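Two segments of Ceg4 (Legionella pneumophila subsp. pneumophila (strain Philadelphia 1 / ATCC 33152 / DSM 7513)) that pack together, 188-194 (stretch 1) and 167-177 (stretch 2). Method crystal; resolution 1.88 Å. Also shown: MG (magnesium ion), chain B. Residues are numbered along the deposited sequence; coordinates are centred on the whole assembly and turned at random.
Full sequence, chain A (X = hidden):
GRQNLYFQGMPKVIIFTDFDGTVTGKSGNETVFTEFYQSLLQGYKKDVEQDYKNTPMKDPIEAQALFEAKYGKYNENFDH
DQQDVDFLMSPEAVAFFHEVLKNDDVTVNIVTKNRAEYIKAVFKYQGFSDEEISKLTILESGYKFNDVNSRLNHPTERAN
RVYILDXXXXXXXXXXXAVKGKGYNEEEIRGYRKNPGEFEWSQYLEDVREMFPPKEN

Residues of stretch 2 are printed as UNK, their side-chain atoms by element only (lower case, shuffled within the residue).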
# COMPACT_ATOMS: atom_id res chain seq x y z
N GLU A 188 -0.82 13.25 -16.57
CA GLU A 188 -1.72 12.78 -15.55
C GLU A 188 -1.10 11.68 -14.71
O GLU A 188 -1.58 11.42 -13.60
CB GLU A 188 -3.01 12.27 -16.18
CG GLU A 188 -3.92 13.39 -16.61
CD GLU A 188 -4.90 12.95 -17.68
OE1 GLU A 188 -4.57 12.03 -18.48
OE2 GLU A 188 -5.99 13.56 -17.75
N ILE A 189 -0.03 11.08 -15.19
CA ILE A 189 0.59 9.92 -14.53
C ILE A 189 1.86 10.35 -13.81
O ILE A 189 2.72 11.01 -14.40
CB ILE A 189 0.92 8.82 -15.55
CG1 ILE A 189 -0.35 8.35 -16.26
CG2 ILE A 189 1.66 7.66 -14.88
CD1 ILE A 189 -0.12 7.59 -17.55
N ARG A 190 1.99 9.95 -12.55
CA ARG A 190 3.22 10.13 -11.78
C ARG A 190 3.68 8.72 -11.44
O ARG A 190 3.14 8.10 -10.51
CB ARG A 190 2.97 10.94 -10.50
CG ARG A 190 2.44 12.38 -10.73
CD ARG A 190 3.54 13.31 -11.17
NE ARG A 190 3.12 14.71 -11.14
CZ ARG A 190 2.52 15.35 -12.15
NH1 ARG A 190 2.29 14.71 -13.30
NH2 ARG A 190 2.18 16.64 -12.03
N GLY A 191 4.66 8.22 -12.19
CA GLY A 191 5.10 6.84 -12.05
C GLY A 191 6.47 6.81 -11.41
O GLY A 191 7.37 7.56 -11.79
N TYR A 192 6.63 5.93 -10.42
CA TYR A 192 7.90 5.78 -9.73
C TYR A 192 8.24 4.30 -9.66
O TYR A 192 7.52 3.51 -9.04
CB TYR A 192 7.84 6.37 -8.32
CG TYR A 192 7.44 7.81 -8.35
CD1 TYR A 192 8.37 8.81 -8.62
CD2 TYR A 192 6.10 8.16 -8.18
CE1 TYR A 192 8.02 10.12 -8.68
CE2 TYR A 192 5.72 9.51 -8.24
CZ TYR A 192 6.69 10.46 -8.48
OH TYR A 192 6.35 11.76 -8.55
N ARG A 193 9.35 3.95 -10.25
CA ARG A 193 9.91 2.61 -10.23
C ARG A 193 11.25 2.78 -9.54
O ARG A 193 12.23 3.20 -10.16
CB ARG A 193 10.09 2.08 -11.65
CG ARG A 193 9.98 0.57 -11.77
CD ARG A 193 11.02 -0.13 -10.91
NE ARG A 193 12.38 0.15 -11.36
CZ ARG A 193 13.47 -0.22 -10.70
NH1 ARG A 193 14.67 0.08 -11.18
NH2 ARG A 193 13.37 -0.90 -9.57
N LYS A 194 11.30 2.44 -8.26
CA LYS A 194 12.49 2.64 -7.45
C LYS A 194 12.86 1.31 -6.79
O LYS A 194 12.01 0.43 -6.63
CB LYS A 194 12.27 3.73 -6.37
CG LYS A 194 11.75 5.04 -6.90
CD LYS A 194 12.71 5.59 -7.89
CE LYS A 194 12.43 7.04 -8.17
NZ LYS A 194 13.47 7.61 -9.10
N UNK A 167 8.47 -1.45 -6.94
CA UNK A 167 9.89 -1.72 -7.07
C UNK A 167 10.21 -2.79 -8.11
O UNK A 167 11.38 -2.94 -8.46
o UNK A 167 10.70 -4.41 -4.86
c UNK A 167 9.94 -3.45 -5.14
o UNK A 167 8.69 -3.55 -5.00
c UNK A 167 10.53 -2.13 -5.70
N UNK A 168 9.23 -3.54 -8.58
CA UNK A 168 9.48 -4.54 -9.60
C UNK A 168 9.26 -3.94 -10.98
O UNK A 168 8.15 -3.53 -11.29
c UNK A 168 8.53 -5.72 -9.39
o UNK A 168 8.32 -6.40 -10.61
N UNK A 169 10.25 -3.92 -11.86
CA UNK A 169 10.01 -3.34 -13.22
C UNK A 169 8.89 -4.01 -14.00
O UNK A 169 8.11 -3.32 -14.69
c UNK A 169 11.65 -4.29 -11.65
c UNK A 169 11.36 -3.54 -13.91
c UNK A 169 12.35 -3.61 -12.81
N UNK A 170 8.79 -5.34 -13.96
CA UNK A 170 7.74 -6.04 -14.69
C UNK A 170 6.35 -5.64 -14.19
O UNK A 170 5.41 -5.39 -14.98
o UNK A 170 9.17 -7.94 -15.17
c UNK A 170 6.83 -8.31 -15.27
c UNK A 170 7.93 -7.57 -14.56
N UNK A 171 6.19 -5.61 -12.88
CA UNK A 171 4.88 -5.28 -12.32
C UNK A 171 4.55 -3.80 -12.53
O UNK A 171 3.40 -3.46 -12.87
o UNK A 171 5.71 -7.70 -9.91
c UNK A 171 4.85 -7.20 -10.65
c UNK A 171 4.82 -5.67 -10.85
o UNK A 171 4.00 -7.90 -11.23
N UNK A 172 5.55 -2.92 -12.39
CA UNK A 172 5.35 -1.51 -12.72
C UNK A 172 4.82 -1.36 -14.15
O UNK A 172 3.81 -0.67 -14.40
c UNK A 172 6.35 3.34 -13.71
c UNK A 172 6.69 -0.76 -12.57
o UNK A 172 6.22 4.66 -14.10
c UNK A 172 6.70 2.40 -14.66
c UNK A 172 6.19 1.66 -12.06
c UNK A 172 6.08 2.98 -12.43
c UNK A 172 6.57 0.69 -12.98
c UNK A 172 6.80 1.09 -14.28
N UNK A 173 5.46 -2.06 -15.07
CA UNK A 173 5.17 -1.92 -16.49
C UNK A 173 3.74 -2.35 -16.80
O UNK A 173 3.08 -1.73 -17.63
c UNK A 173 6.17 -2.75 -17.31
N UNK A 174 3.27 -3.42 -16.15
CA UNK A 174 1.87 -3.85 -16.22
C UNK A 174 0.90 -2.79 -15.73
O UNK A 174 -0.12 -2.55 -16.36
c UNK A 174 2.31 -6.38 -16.00
c UNK A 174 1.65 -5.12 -15.40
o UNK A 174 2.76 -8.56 -15.20
o UNK A 174 0.96 -7.60 -14.41
c UNK A 174 1.99 -7.59 -15.13
N UNK A 175 1.15 -2.21 -14.58
CA UNK A 175 0.25 -1.21 -14.10
C UNK A 175 0.23 0.00 -15.00
O UNK A 175 -0.79 0.52 -15.29
c UNK A 175 0.58 -1.96 -11.72
c UNK A 175 0.58 -0.79 -12.68
se UNK A 175 0.29 -1.45 -9.84
c UNK A 175 2.19 -1.02 -9.54
N UNK A 176 1.39 0.40 -15.46
CA UNK A 176 1.46 1.55 -16.37
C UNK A 176 0.71 1.28 -17.67
O UNK A 176 0.01 2.16 -18.19
c UNK A 176 2.92 1.86 -16.66
c UNK A 176 2.67 4.38 -16.86
c UNK A 176 3.12 3.06 -17.56
c UNK A 176 4.61 3.12 -17.97
N UNK A 177 0.84 0.06 -18.22
CA UNK A 177 0.07 -0.36 -19.40
C UNK A 177 -1.44 -0.24 -19.15
O UNK A 177 -2.19 0.23 -20.02
c UNK A 177 0.43 -1.82 -19.73
n UNK A 177 1.89 -4.10 -20.58
n UNK A 177 4.20 -3.80 -20.65
c UNK A 177 0.38 -2.19 -21.18
c UNK A 177 3.12 -4.42 -20.16
n UNK A 177 3.29 -5.36 -19.24
c UNK A 177 1.61 -3.06 -21.58
MG MG B . 7.40 -5.05 -4.31
O HOH W 1 9.14 -6.25 -4.27
O HOH W 2 6.21 -6.70 -4.05
O HOH W 3 7.02 -5.41 -6.35

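Position 167 has two side-chain carbons, the second carrying two oxygens. The first carbon touches stretch 1. One oxygen lies 2.1 Å from the magnesium ion MG. That is a short acid, Asp167, with OD1 as the metal ligand. Asp167 OD2 accepts from the O of water 1 at 2.5 Å, and this water also binds the ion. Asp167 CA makes a CA-H...O contact with Lys194 O at 3.1 Å.

Position 168 has one carbon, then one oxygen, and its side chain stays clear of stretch 1. The oxygen lies 3.2 Å from the N of residue 171. This is Ser168, at the N-cap of the helix, and its OG accepts the capping bond from that N.

Position 169 has three carbons closing a ring onto the backbone N. One ring carbon sits over a face of the Arg193 guanidinium, 4.0 Å from Arg193 NE. It is Pro169, in the first helical turn; the carbon is CG.

Position 170 has one carbon carrying an oxygen and a carbon, exposed and out of reach of stretch 1. It is Thr170.

Position 171 has two carbons, the second carrying two oxygens, and no contact with stretch 1. It is Asp171. Asp171 OD2 accepts from Ser168 OG at 3.0 Å, so the two residues bond each other reciprocally.

Position 172 has one carbon, then a six-carbon ring bearing an oxygen. The CA-to-CB bond points toward stretch 1. The oxygen lies 3.2 Å from Gly191 CA, and Arg193 CB lies over the ring face, 4.0 Å from its centroid. This is Tyr172; the oxygen is OH.

Position 173 has a single carbon and touches nothing on stretch 1: Ala173.

Position 174 has three carbons in line, the third carrying two oxygens, out of reach of stretch 1: Glu174.

Position 175 has two carbons, selenium and a carbon, unbranched, buried but not in this contact. It is selenomethionine, Met175.

Position 176 has four carbons, forked at the second. One end carbon lies 4.0 Å from Ile189 CG2. This is Leu176; the carbon is CD1.

Position 177 has three carbons, a nitrogen, then a carbon with two more nitrogens, without contact to stretch 1: Arg177.

Strand and helix run nearly antiparallel, at 171°. Tyr172 and Leu176, one turn apart, centre the helix side; Pro169 adds to it against Arg193. An ideal CB on Gly191 would clash, 2.0 Å from Tyr172 OH. Arg193 lays its aliphatic part along the ring and reaches the loop before the helix, where Arg193 NH2 donates to Asp167 O at 3.1 Å. This is the one hydrogen bond between the stretches; the rest is mainly van der Waals packing.

Stretch 2 (167-177) DSPTDYAEMLR
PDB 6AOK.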